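PDB 3E10: putative NADH Oxidase from Clostridium acetobutylicum, which binds flavin mononucleotide and probably acts as an FMN-dependent oxidoreductase of the nitroreductase type. Local coordinates for residues Met32-Ala37 against Ala94-Asn99; Gly38-Trp43 against Glu81-Ser86; Met88-Met93 against Lys137-Ile142. All blocks are in the same frame, centred on the assembly; numbering follows the deposited sequence. Where two conformers were deposited one is given.

Contact 1. Residues Met32-Ala37 against Ala94-Asn99. With FMN (flavin mononucleotide), chain C.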
loop_
_atom_site.group_PDB
_atom_site.type_symbol
_atom_site.label_atom_id
_atom_site.label_comp_id
_atom_site.label_asym_id
_atom_site.label_seq_id
_atom_site.Cartn_x
_atom_site.Cartn_y
_atom_site.Cartn_z
HETATM N N MSE B 32 6.220 -9.667 -0.669
HETATM C CA MSE B 32 6.136 -10.292 -1.989
HETATM C C MSE B 32 4.759 -10.863 -2.319
HETATM O O MSE B 32 4.544 -11.298 -3.447
HETATM C CB MSE B 32 7.239 -11.308 -2.221
HETATM C CG MSE B 32 8.585 -10.626 -2.166
HETATM SE SE MSE B 32 10.066 -11.701 -2.812
HETATM C CE MSE B 32 11.210 -11.652 -1.228
ATOM N N GLN B 33 3.841 -10.861 -1.347
ATOM C CA GLN B 33 2.439 -11.174 -1.591
ATOM C C GLN B 33 1.600 -9.976 -2.007
ATOM O O GLN B 33 0.401 -10.114 -2.239
ATOM C CB GLN B 33 1.812 -11.814 -0.347
ATOM C CG GLN B 33 2.349 -13.162 0.004
ATOM C CD GLN B 33 2.237 -14.187 -1.090
ATOM O OE1 GLN B 33 3.251 -14.756 -1.529
ATOM N NE2 GLN B 33 1.014 -14.422 -1.568
ATOM N N ALA B 34 2.201 -8.802 -2.141
ATOM C CA ALA B 34 1.448 -7.623 -2.542
ATOM C C ALA B 34 0.897 -7.732 -3.953
ATOM O O ALA B 34 1.473 -8.414 -4.822
ATOM C CB ALA B 34 2.313 -6.378 -2.401
ATOM N N PRO B 35 -0.222 -7.055 -4.188
ATOM C CA PRO B 35 -0.688 -6.934 -5.544
ATOM C C PRO B 35 0.294 -6.058 -6.329
ATOM O O PRO B 35 1.061 -5.283 -5.751
ATOM C CB PRO B 35 -2.043 -6.253 -5.402
ATOM C CG PRO B 35 -1.872 -5.403 -4.193
ATOM C CD PRO B 35 -1.049 -6.275 -3.242
ATOM N N SER B 36 0.259 -6.167 -7.658
ATOM C CA SER B 36 1.101 -5.320 -8.504
ATOM C C SER B 36 0.482 -5.195 -9.871
ATOM O O SER B 36 -0.147 -6.133 -10.365
ATOM C CB SER B 36 2.545 -5.818 -8.577
ATOM O OG SER B 36 2.695 -7.096 -9.174
ATOM N N ALA B 37 0.606 -4.018 -10.458
ATOM C CA ALA B 37 0.019 -3.769 -11.786
ATOM C C ALA B 37 0.573 -4.779 -12.768
ATOM O O ALA B 37 1.790 -5.003 -12.850
ATOM C CB ALA B 37 0.303 -2.333 -12.227
ATOM N N ALA B 94 4.369 0.619 -2.775
ATOM C CA ALA B 94 3.641 1.083 -1.613
ATOM C C ALA B 94 2.792 -0.045 -1.002
ATOM O O ALA B 94 2.704 -0.177 0.219
ATOM C CB ALA B 94 2.762 2.317 -2.020
ATOM N N ALA B 95 2.194 -0.866 -1.867
ATOM C CA ALA B 95 1.400 -1.997 -1.372
ATOM C C ALA B 95 2.304 -3.000 -0.648
ATOM O O ALA B 95 1.931 -3.543 0.390
ATOM C CB ALA B 95 0.645 -2.652 -2.553
ATOM N N ALA B 96 3.491 -3.266 -1.214
ATOM C CA ALA B 96 4.483 -4.118 -0.562
ATOM C C ALA B 96 4.922 -3.553 0.794
ATOM O O ALA B 96 5.032 -4.276 1.787
ATOM C CB ALA B 96 5.686 -4.344 -1.487
ATOM N N ALA B 97 5.174 -2.243 0.829
ATOM C CA ALA B 97 5.578 -1.591 2.080
ATOM C C ALA B 97 4.514 -1.744 3.157
ATOM O O ALA B 97 4.814 -2.074 4.304
ATOM C CB ALA B 97 5.856 -0.085 1.821
ATOM N N GLU B 98 3.258 -1.533 2.764
ATOM C CA GLU B 98 2.161 -1.636 3.710
ATOM C C GLU B 98 2.068 -3.070 4.212
ATOM O O GLU B 98 1.820 -3.282 5.395
ATOM C CB GLU B 98 0.838 -1.149 3.091
ATOM C CG GLU B 98 -0.388 -1.209 4.045
ATOM C CD GLU B 98 -0.275 -0.334 5.298
ATOM O OE1 GLU B 98 0.756 0.333 5.503
ATOM O OE2 GLU B 98 -1.243 -0.343 6.115
ATOM N N ASN B 99 2.266 -4.051 3.324
ATOM C CA ASN B 99 2.274 -5.429 3.808
ATOM C C ASN B 99 3.372 -5.669 4.855
ATOM O O ASN B 99 3.177 -6.398 5.838
ATOM C CB ASN B 99 2.429 -6.428 2.676
ATOM C CG ASN B 99 1.127 -6.723 1.956
ATOM O OD1 ASN B 99 0.089 -6.066 2.167
ATOM N ND2 ASN B 99 1.178 -7.737 1.083
HETATM N N1 FMN C . -6.410 -5.724 -12.063
HETATM C C2 FMN C . -7.314 -5.499 -13.072
HETATM O O2 FMN C . -8.091 -6.392 -13.421
HETATM N N3 FMN C . -7.434 -4.266 -13.663
HETATM C C4 FMN C . -6.576 -3.224 -13.370
HETATM O O4 FMN C . -6.746 -2.115 -13.907
HETATM C C4A FMN C . -5.656 -3.433 -12.324
HETATM N N5 FMN C . -4.820 -2.424 -11.927
HETATM C C5A FMN C . -3.933 -2.610 -10.891
HETATM C C6 FMN C . -3.101 -1.571 -10.482
HETATM C C7 FMN C . -2.214 -1.711 -9.439
HETATM C C7M FMN C . -1.346 -0.539 -9.030
HETATM C C8 FMN C . -2.151 -2.928 -8.761
HETATM C C8M FMN C . -1.369 -2.998 -7.481
HETATM C C9 FMN C . -2.985 -3.981 -9.161
HETATM C C9A FMN C . -3.878 -3.839 -10.220
HETATM N N10 FMN C . -4.676 -4.897 -10.662
HETATM C C10 FMN C . -5.585 -4.680 -11.679
HETATM C "C1'" FMN C . -4.615 -6.243 -9.984
HETATM C "C2'" FMN C . -3.377 -7.016 -10.455
HETATM O "O2'" FMN C . -3.545 -7.515 -11.775
HETATM C "C3'" FMN C . -3.079 -8.135 -9.470
HETATM O "O3'" FMN C . -2.715 -7.549 -8.218
HETATM C "C4'" FMN C . -1.962 -9.107 -9.953
HETATM O "O4'" FMN C . -2.338 -9.818 -11.102
HETATM C "C5'" FMN C . -1.562 -10.078 -8.853
HETATM O "O5'" FMN C . -2.637 -10.939 -8.509
HETATM P P FMN C . -3.155 -10.935 -6.989
HETATM O O1P FMN C . -3.764 -9.571 -6.708
HETATM O O2P FMN C . -4.185 -12.045 -6.938
HETATM O O3P FMN C . -1.968 -11.230 -6.072
HETATM O O HOH W 1 -1.122 -9.535 -0.002
#
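The loop that follows helix 21-32 and forms one wall of the FMN pocket leans here on the small-residue face of helix 89-106, where Ala34 and Pro35 meet Ala95, Ala96 and Asn99. The methyl of Ala34 points at the helix and touches its backbone, CB lying 3.5 Å from N of Ala96; it also packs against the CB atoms of Ala95 and Ala96. With alanines facing each other here, loop and helix come close, and the CA atoms of Ala34 and Ala96 are 5.0 Å apart. Pro35 lays the CG-CD edge of its ring against CB of Ala95, CD at 4.1 Å. One turn further on, Asn99 CG sits anti to its own carbonyl carbon (chi1 -81°), and ND2 comes 3.5 Å from N of Ala34. That amide donates to O of Ala30, near the end of the preceding helix, and also to a water that lies 2.8 Å from Gln33 O and bridges the two residues. The same Gln33 O accepts from Arg8 of the second subunit, and the Gln33 side chain is bound to Ile155 and Arg157 of that subunit, so the loop is held from both chains. Beyond Pro35 the chain turns to the cofactor: Ser36 N makes a weak hydrogen bond to FMN O3' (3.3 Å), and Ala37 CB lies 3.8 Å from FMN C7. A loop braced on a central helix and lining the flavin at the subunit interface is typical of the dimeric nitroreductase fold.

Contact 2. Residues Gly38-Trp43 against Glu81-Ser86. With FMN (flavin mononucleotide), chain C.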
loop_
_atom_site.group_PDB
_atom_site.type_symbol
_atom_site.label_atom_id
_atom_site.label_comp_id
_atom_site.label_asym_id
_atom_site.label_seq_id
_atom_site.Cartn_x
_atom_site.Cartn_y
_atom_site.Cartn_z
ATOM N N GLY B 38 -0.319 -5.421 -13.521
ATOM C CA GLY B 38 0.160 -6.436 -14.466
ATOM C C GLY B 38 0.803 -7.674 -13.841
ATOM O O GLY B 38 1.462 -8.430 -14.526
ATOM N N ASN B 39 0.652 -7.864 -12.526
ATOM C CA ASN B 39 1.413 -8.843 -11.787
ATOM C C ASN B 39 2.932 -8.722 -12.055
ATOM O O ASN B 39 3.650 -9.728 -12.085
ATOM C CB ASN B 39 0.951 -10.270 -12.123
ATOM C CG ASN B 39 1.459 -11.313 -11.137
ATOM O OD1 ASN B 39 1.657 -11.046 -9.948
ATOM N ND2 ASN B 39 1.682 -12.531 -11.641
ATOM N N GLN B 40 3.389 -7.488 -12.243
ATOM C CA GLN B 40 4.782 -7.274 -12.625
ATOM C C GLN B 40 5.789 -7.524 -11.505
ATOM O O GLN B 40 6.970 -7.733 -11.790
ATOM C CB GLN B 40 4.990 -5.879 -13.242
ATOM C CG GLN B 40 4.820 -4.692 -12.318
ATOM C CD GLN B 40 4.735 -3.386 -13.059
ATOM O OE1 GLN B 40 5.079 -3.324 -14.265
ATOM N NE2 GLN B 40 4.241 -2.337 -12.384
ATOM N N GLN B 41 5.333 -7.504 -10.252
ATOM C CA GLN B 41 6.204 -7.842 -9.100
ATOM C C GLN B 41 7.603 -7.249 -9.226
ATOM O O GLN B 41 8.574 -7.992 -9.370
ATOM C CB GLN B 41 6.307 -9.365 -8.925
ATOM C CG GLN B 41 4.970 -10.083 -8.727
ATOM C CD GLN B 41 5.078 -11.594 -8.808
ATOM O OE1 GLN B 41 4.255 -12.255 -9.482
ATOM N NE2 GLN B 41 6.012 -12.158 -8.106
ATOM N N PRO B 42 7.714 -5.915 -9.178
ATOM C CA PRO B 42 8.962 -5.259 -9.627
ATOM C C PRO B 42 10.018 -5.098 -8.516
ATOM O O PRO B 42 11.074 -4.515 -8.747
ATOM C CB PRO B 42 8.464 -3.917 -10.105
ATOM C CG PRO B 42 7.347 -3.595 -9.145
ATOM C CD PRO B 42 6.670 -4.926 -8.856
ATOM N N TRP B 43 9.767 -5.711 -7.370
ATOM C CA TRP B 43 10.514 -5.392 -6.143
ATOM C C TRP B 43 11.825 -6.148 -5.951
ATOM O O TRP B 43 11.963 -7.339 -6.305
ATOM C CB TRP B 43 9.650 -5.670 -4.919
ATOM C CG TRP B 43 8.700 -6.853 -5.073
ATOM C CD1 TRP B 43 9.017 -8.176 -5.157
ATOM C CD2 TRP B 43 7.287 -6.771 -5.164
ATOM N NE1 TRP B 43 7.872 -8.922 -5.295
ATOM C CE2 TRP B 43 6.794 -8.079 -5.283
ATOM C CE3 TRP B 43 6.394 -5.702 -5.144
ATOM C CZ2 TRP B 43 5.417 -8.349 -5.435
ATOM C CZ3 TRP B 43 5.010 -5.963 -5.260
ATOM C CH2 TRP B 43 4.557 -7.285 -5.409
ATOM N N GLU B 81 13.604 -3.053 -15.338
ATOM C CA GLU B 81 13.593 -4.134 -16.284
ATOM C C GLU B 81 12.517 -5.170 -15.991
ATOM O O GLU B 81 12.252 -6.008 -16.848
ATOM C CB GLU B 81 14.975 -4.777 -16.386
ATOM C CG GLU B 81 16.022 -3.787 -16.912
ATOM C CD GLU B 81 17.414 -4.373 -17.014
ATOM O OE1 GLU B 81 17.607 -5.540 -16.608
ATOM O OE2 GLU B 81 18.329 -3.643 -17.475
ATOM N N LYS B 82 11.904 -5.092 -14.809
ATOM C CA LYS B 82 10.768 -5.933 -14.486
ATOM C C LYS B 82 9.425 -5.259 -14.751
ATOM O O LYS B 82 8.379 -5.889 -14.608
ATOM C CB LYS B 82 10.848 -6.377 -13.030
ATOM C CG LYS B 82 12.069 -7.211 -12.754
ATOM C CD LYS B 82 12.094 -7.683 -11.319
ATOM C CE LYS B 82 13.203 -8.715 -11.099
ATOM N NZ LYS B 82 14.548 -8.081 -11.020
HETATM N N MSE B 83 9.435 -3.997 -15.151
HETATM C CA MSE B 83 8.184 -3.268 -15.292
HETATM C C MSE B 83 7.525 -3.490 -16.637
HETATM O O MSE B 83 8.110 -3.175 -17.681
HETATM C CB MSE B 83 8.392 -1.783 -15.107
HETATM C CG MSE B 83 8.940 -1.411 -13.742
HETATM SE SE MSE B 83 9.334 0.450 -13.644
HETATM C CE MSE B 83 10.291 0.436 -11.994
ATOM N N LYS B 84 6.317 -4.007 -16.587
ATOM C CA LYS B 84 5.395 -4.074 -17.729
ATOM C C LYS B 84 4.519 -2.811 -17.795
ATOM O O LYS B 84 4.126 -2.365 -18.872
ATOM C CB LYS B 84 4.488 -5.294 -17.575
ATOM C CG LYS B 84 5.198 -6.634 -17.459
ATOM C CD LYS B 84 4.238 -7.722 -16.920
ATOM C CE LYS B 84 4.885 -9.112 -16.949
ATOM N NZ LYS B 84 5.766 -9.436 -15.777
ATOM N N ILE B 85 4.245 -2.232 -16.622
ATOM C CA ILE B 85 3.415 -1.044 -16.467
ATOM C C ILE B 85 4.198 -0.082 -15.568
ATOM O O ILE B 85 3.980 0.015 -14.357
ATOM C CB ILE B 85 2.024 -1.404 -15.852
ATOM C CG1 ILE B 85 1.342 -2.453 -16.735
ATOM C CG2 ILE B 85 1.153 -0.153 -15.724
ATOM C CD1 ILE B 85 0.187 -3.123 -16.075
ATOM N N SER B 86 5.135 0.639 -16.168
ATOM C CA SER B 86 6.010 1.479 -15.393
ATOM C C SER B 86 5.288 2.658 -14.765
ATOM O O SER B 86 5.761 3.229 -13.794
ATOM C CB SER B 86 7.118 2.040 -16.274
ATOM O OG SER B 86 6.634 2.869 -17.311
HETATM N N1 FMN C . -6.410 -5.724 -12.063
HETATM C C2 FMN C . -7.314 -5.499 -13.072
HETATM O O2 FMN C . -8.091 -6.392 -13.421
HETATM N N3 FMN C . -7.434 -4.266 -13.663
HETATM C C4 FMN C . -6.576 -3.224 -13.370
HETATM O O4 FMN C . -6.746 -2.115 -13.907
HETATM C C4A FMN C . -5.656 -3.433 -12.324
HETATM N N5 FMN C . -4.820 -2.424 -11.927
HETATM C C5A FMN C . -3.933 -2.610 -10.891
HETATM C C6 FMN C . -3.101 -1.571 -10.482
HETATM C C7 FMN C . -2.214 -1.711 -9.439
HETATM C C7M FMN C . -1.346 -0.539 -9.030
HETATM C C8 FMN C . -2.151 -2.928 -8.761
HETATM C C8M FMN C . -1.369 -2.998 -7.481
HETATM C C9 FMN C . -2.985 -3.981 -9.161
HETATM C C9A FMN C . -3.878 -3.839 -10.220
HETATM N N10 FMN C . -4.676 -4.897 -10.662
HETATM C C10 FMN C . -5.585 -4.680 -11.679
HETATM C "C1'" FMN C . -4.615 -6.243 -9.984
HETATM C "C2'" FMN C . -3.377 -7.016 -10.455
HETATM O "O2'" FMN C . -3.545 -7.515 -11.775
HETATM C "C3'" FMN C . -3.079 -8.135 -9.470
HETATM O "O3'" FMN C . -2.715 -7.549 -8.218
HETATM C "C4'" FMN C . -1.962 -9.107 -9.953
HETATM O "O4'" FMN C . -2.338 -9.818 -11.102
HETATM C "C5'" FMN C . -1.562 -10.078 -8.853
HETATM O "O5'" FMN C . -2.637 -10.939 -8.509
HETATM P P FMN C . -3.155 -10.935 -6.989
HETATM O O1P FMN C . -3.764 -9.571 -6.708
HETATM O O2P FMN C . -4.185 -12.045 -6.938
HETATM O O3P FMN C . -1.968 -11.230 -6.072
HETATM O O HOH W 2 4.870 -11.436 -13.575
HETATM O O HOH W 3 7.624 -8.423 -14.565
#
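Gln40 OE1 is gripped by two successive backbone amides of the 81-86 loop: Ile85 N gives a nearly straight bond of 2.7 Å (171°), and Lys84 N, equally near, a bent and weak one. In this nitroreductase fold the pairing joins the loop beside the FMN to the connection between strand 72-79 and helix 89-106. Gln40 CG lies between the backbone N and the carbonyl carbon (chi1 68°), and the chain runs on extended to carry its amide to the opposing loop. There NE2 donates to Ile85 O at 3.1 Å; this acceptor lies in the plane of the Gln40 amide, although the donor stands well above the carbonyl plane of Ile85. The carboxylate of Asp92 takes a second bond from NE2, so bonds at both OE1 and NE2 fix the rotation of the amide. Beside it, CD1 of Ile85 rests on Gly38, 3.5 Å from its N, and the aliphatic part of Lys84 passes Gly38 O, CD at 3.7 Å. At the other end Lys82 CB packs on Pro42 CA; in the conformer given, NZ reaches Glu44 and Asp79 in salt bridges. Toward solvent, a water accepts from Lys84 NZ and donates to Asn39 O at 2.6 Å.

Contact 3. Residues Met88-Met93 against Lys137-Ile142; sequences MWEQDM and KPFCVI. With FMN (flavin mononucleotide), chain C.
Met93 sets its CB almost squarely over the centre of the Phe139 ring, 3.4 Å from the centroid and 7° off the ring normal, a close CH-pi contact made by the first carbon of a selenomethionine side chain. Phe139 CG lies anti to its backbone N (chi1 178°), and the ring beyond it reaches the helix, where CE1 comes 3.5 Å from Glu90 O. Trp89 passes Phe139 in the opposite direction, its CZ3 3.8 Å from CD1. At its far end the indole is crossed at about a right angle by Lys137, whose bent chain lays CD over one face near the rim and brings CE 3.4 Å from CZ2. In the conformer given, Glu90 CD lies over the rim of the opposite face, its carboxylate hydrogen-bonded to Gln117, and Met93 CG touches the edge in plane. The axes of helix 89-93 and strand 137-142 run at 24° to each other and approach to 9.6 Å. Gln91 and Asp92 of the helix approach the flavin, Gln91 OE1 lying 3.5 Å from FMN C7M, with Met88 at the N-cap position. Phe139 and Cys140 both face Leu76 in a classic beta bulge, and a long helix packed on an antiparallel sheet and facing the flavin is characteristic of the alpha+beta nitroreductase fold.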
loop_
_atom_site.group_PDB
_atom_site.type_symbol
_atom_site.label_atom_id
_atom_site.label_comp_id
_atom_site.label_asym_id
_atom_site.label_seq_id
_atom_site.Cartn_x
_atom_site.Cartn_y
_atom_site.Cartn_z
HETATM N N MSE B 88 2.862 2.598 -12.915
HETATM C CA MSE B 88 2.282 2.307 -11.603
HETATM C C MSE B 88 3.249 1.667 -10.609
HETATM O O MSE B 88 2.825 1.219 -9.569
HETATM C CB MSE B 88 1.016 1.467 -11.752
HETATM C CG MSE B 88 -0.168 2.276 -12.245
HETATM SE SE MSE B 88 -1.596 1.170 -12.877
HETATM C CE MSE B 88 -2.600 2.549 -13.741
ATOM N N TRP B 89 4.559 1.716 -10.881
ATOM C CA TRP B 89 5.475 0.990 -10.016
ATOM C C TRP B 89 5.476 1.484 -8.579
ATOM O O TRP B 89 5.659 0.668 -7.686
ATOM C CB TRP B 89 6.906 0.955 -10.570
ATOM C CG TRP B 89 7.694 2.210 -10.483
ATOM C CD1 TRP B 89 7.791 3.161 -11.421
ATOM C CD2 TRP B 89 8.541 2.618 -9.403
ATOM N NE1 TRP B 89 8.641 4.159 -10.992
ATOM C CE2 TRP B 89 9.102 3.853 -9.745
ATOM C CE3 TRP B 89 8.886 2.051 -8.195
ATOM C CZ2 TRP B 89 10.001 4.522 -8.921
ATOM C CZ3 TRP B 89 9.758 2.731 -7.356
ATOM C CH2 TRP B 89 10.312 3.938 -7.731
ATOM N N GLU B 90 5.291 2.783 -8.354
ATOM C CA GLU B 90 5.318 3.261 -6.985
ATOM C C GLU B 90 4.142 2.735 -6.175
ATOM O O GLU B 90 4.246 2.579 -4.961
ATOM C CB GLU B 90 5.399 4.770 -6.935
ATOM C CG GLU B 90 6.701 5.292 -7.527
ATOM C CD GLU B 90 6.573 5.790 -8.947
ATOM O OE1 GLU B 90 5.823 5.158 -9.751
ATOM O OE2 GLU B 90 7.249 6.815 -9.258
ATOM N N GLN B 91 3.040 2.430 -6.860
ATOM C CA GLN B 91 1.863 1.889 -6.187
ATOM C C GLN B 91 2.094 0.456 -5.760
ATOM O O GLN B 91 1.765 0.082 -4.627
ATOM C CB GLN B 91 0.643 2.009 -7.114
ATOM C CG GLN B 91 0.319 3.478 -7.441
ATOM C CD GLN B 91 -0.821 3.647 -8.424
ATOM O OE1 GLN B 91 -1.760 2.847 -8.433
ATOM N NE2 GLN B 91 -0.735 4.688 -9.277
ATOM N N ASP B 92 2.670 -0.339 -6.653
ATOM C CA ASP B 92 3.055 -1.690 -6.321
ATOM C C ASP B 92 3.946 -1.700 -5.060
ATOM O O ASP B 92 3.767 -2.516 -4.174
ATOM C CB ASP B 92 3.906 -2.303 -7.429
ATOM C CG ASP B 92 3.225 -2.398 -8.780
ATOM O OD1 ASP B 92 1.987 -2.185 -8.870
ATOM O OD2 ASP B 92 3.976 -2.752 -9.746
HETATM N N MSE B 93 4.934 -0.805 -5.047
HETATM C CA MSE B 93 5.930 -0.775 -3.965
HETATM C C MSE B 93 5.325 -0.295 -2.666
HETATM O O MSE B 93 5.676 -0.813 -1.605
HETATM C CB MSE B 93 7.152 0.092 -4.325
HETATM C CG MSE B 93 7.959 -0.370 -5.563
HETATM SE SE MSE B 93 8.580 -2.189 -5.453
HETATM C CE MSE B 93 9.675 -1.980 -3.850
ATOM N N LYS B 137 15.751 1.314 -8.861
ATOM C CA LYS B 137 15.235 2.567 -8.349
ATOM C C LYS B 137 14.883 2.470 -6.885
ATOM O O LYS B 137 14.043 1.635 -6.502
ATOM C CB LYS B 137 13.955 2.921 -9.103
ATOM C CG LYS B 137 14.230 3.029 -10.614
ATOM C CD LYS B 137 13.000 3.504 -11.391
ATOM C CE LYS B 137 12.612 4.953 -11.097
ATOM N NZ LYS B 137 13.603 5.947 -11.636
ATOM N N PRO B 138 15.512 3.312 -6.059
ATOM C CA PRO B 138 15.121 3.333 -4.652
ATOM C C PRO B 138 13.680 3.768 -4.444
ATOM O O PRO B 138 13.207 4.687 -5.100
ATOM C CB PRO B 138 16.056 4.358 -4.038
ATOM C CG PRO B 138 17.196 4.498 -4.998
ATOM C CD PRO B 138 16.655 4.212 -6.324
ATOM N N PHE B 139 12.990 3.075 -3.546
ATOM C CA PHE B 139 11.611 3.407 -3.214
ATOM C C PHE B 139 11.456 3.980 -1.797
ATOM O O PHE B 139 10.978 5.099 -1.606
ATOM C CB PHE B 139 10.670 2.220 -3.414
ATOM C CG PHE B 139 9.249 2.551 -3.031
ATOM C CD1 PHE B 139 8.496 3.407 -3.804
ATOM C CD2 PHE B 139 8.694 2.096 -1.842
ATOM C CE1 PHE B 139 7.204 3.736 -3.449
ATOM C CE2 PHE B 139 7.391 2.454 -1.472
ATOM C CZ PHE B 139 6.654 3.259 -2.261
ATOM N N CYS B 140 11.875 3.213 -0.794
ATOM C CA CYS B 140 11.788 3.651 0.586
ATOM C C CYS B 140 12.716 2.788 1.422
ATOM O O CYS B 140 13.271 1.794 0.930
ATOM C CB CYS B 140 10.351 3.584 1.129
ATOM S SG CYS B 140 9.757 1.933 1.584
ATOM N N VAL B 141 12.869 3.166 2.678
ATOM C CA VAL B 141 13.518 2.307 3.675
ATOM C C VAL B 141 12.512 2.078 4.782
ATOM O O VAL B 141 11.790 2.992 5.157
ATOM C CB VAL B 141 14.788 2.946 4.242
ATOM C CG1 VAL B 141 15.417 2.045 5.312
ATOM C CG2 VAL B 141 15.798 3.311 3.138
ATOM N N ILE B 142 12.456 0.837 5.298
ATOM C CA ILE B 142 11.648 0.524 6.484
ATOM C C ILE B 142 12.601 0.145 7.625
ATOM O O ILE B 142 13.402 -0.776 7.481
ATOM C CB ILE B 142 10.625 -0.574 6.193
ATOM C CG1 ILE B 142 9.625 -0.107 5.103
ATOM C CG2 ILE B 142 9.834 -0.939 7.478
ATOM C CD1 ILE B 142 8.720 -1.134 4.600
HETATM N N1 FMN C . -6.410 -5.724 -12.063
HETATM C C2 FMN C . -7.314 -5.499 -13.072
HETATM O O2 FMN C . -8.091 -6.392 -13.421
HETATM N N3 FMN C . -7.434 -4.266 -13.663
HETATM C C4 FMN C . -6.576 -3.224 -13.370
HETATM O O4 FMN C . -6.746 -2.115 -13.907
HETATM C C4A FMN C . -5.656 -3.433 -12.324
HETATM N N5 FMN C . -4.820 -2.424 -11.927
HETATM C C5A FMN C . -3.933 -2.610 -10.891
HETATM C C6 FMN C . -3.101 -1.571 -10.482
HETATM C C7 FMN C . -2.214 -1.711 -9.439
HETATM C C7M FMN C . -1.346 -0.539 -9.030
HETATM C C8 FMN C . -2.151 -2.928 -8.761
HETATM C C8M FMN C . -1.369 -2.998 -7.481
HETATM C C9 FMN C . -2.985 -3.981 -9.161
HETATM C C9A FMN C . -3.878 -3.839 -10.220
HETATM N N10 FMN C . -4.676 -4.897 -10.662
HETATM C C10 FMN C . -5.585 -4.680 -11.679
HETATM C "C1'" FMN C . -4.615 -6.243 -9.984
HETATM C "C2'" FMN C . -3.377 -7.016 -10.455
HETATM O "O2'" FMN C . -3.545 -7.515 -11.775
HETATM C "C3'" FMN C . -3.079 -8.135 -9.470
HETATM O "O3'" FMN C . -2.715 -7.549 -8.218
HETATM C "C4'" FMN C . -1.962 -9.107 -9.953
HETATM O "O4'" FMN C . -2.338 -9.818 -11.102
HETATM C "C5'" FMN C . -1.562 -10.078 -8.853
HETATM O "O5'" FMN C . -2.637 -10.939 -8.509
HETATM P P FMN C . -3.155 -10.935 -6.989
HETATM O O1P FMN C . -3.764 -9.571 -6.708
HETATM O O2P FMN C . -4.185 -12.045 -6.938
HETATM O O3P FMN C . -1.968 -11.230 -6.072
#

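How the contacts relate
From the N terminus, the chain leaves helix 21-32 through the loop between that helix and strand 43-48, whose first half serves contact 1 and second half contact 2. Contact 2 closes the smaller loop, spanning most of strand 43-48, helix 51-57 and strand 72-79; it lies wholly within the longer loop that contact 1 closes on helix 89-106. Contact 3 opens after contact 2 has closed, but it crosses contact 1, since segment 94-99 falls between 88-93 and 137-142. Asp92, in contact 3, also bonds to the loop segments of contacts 1 and 2, probably through Ala37 N in the former. Together they tie the FMN-lining loop, the central helix and the sheet beside the second subunit.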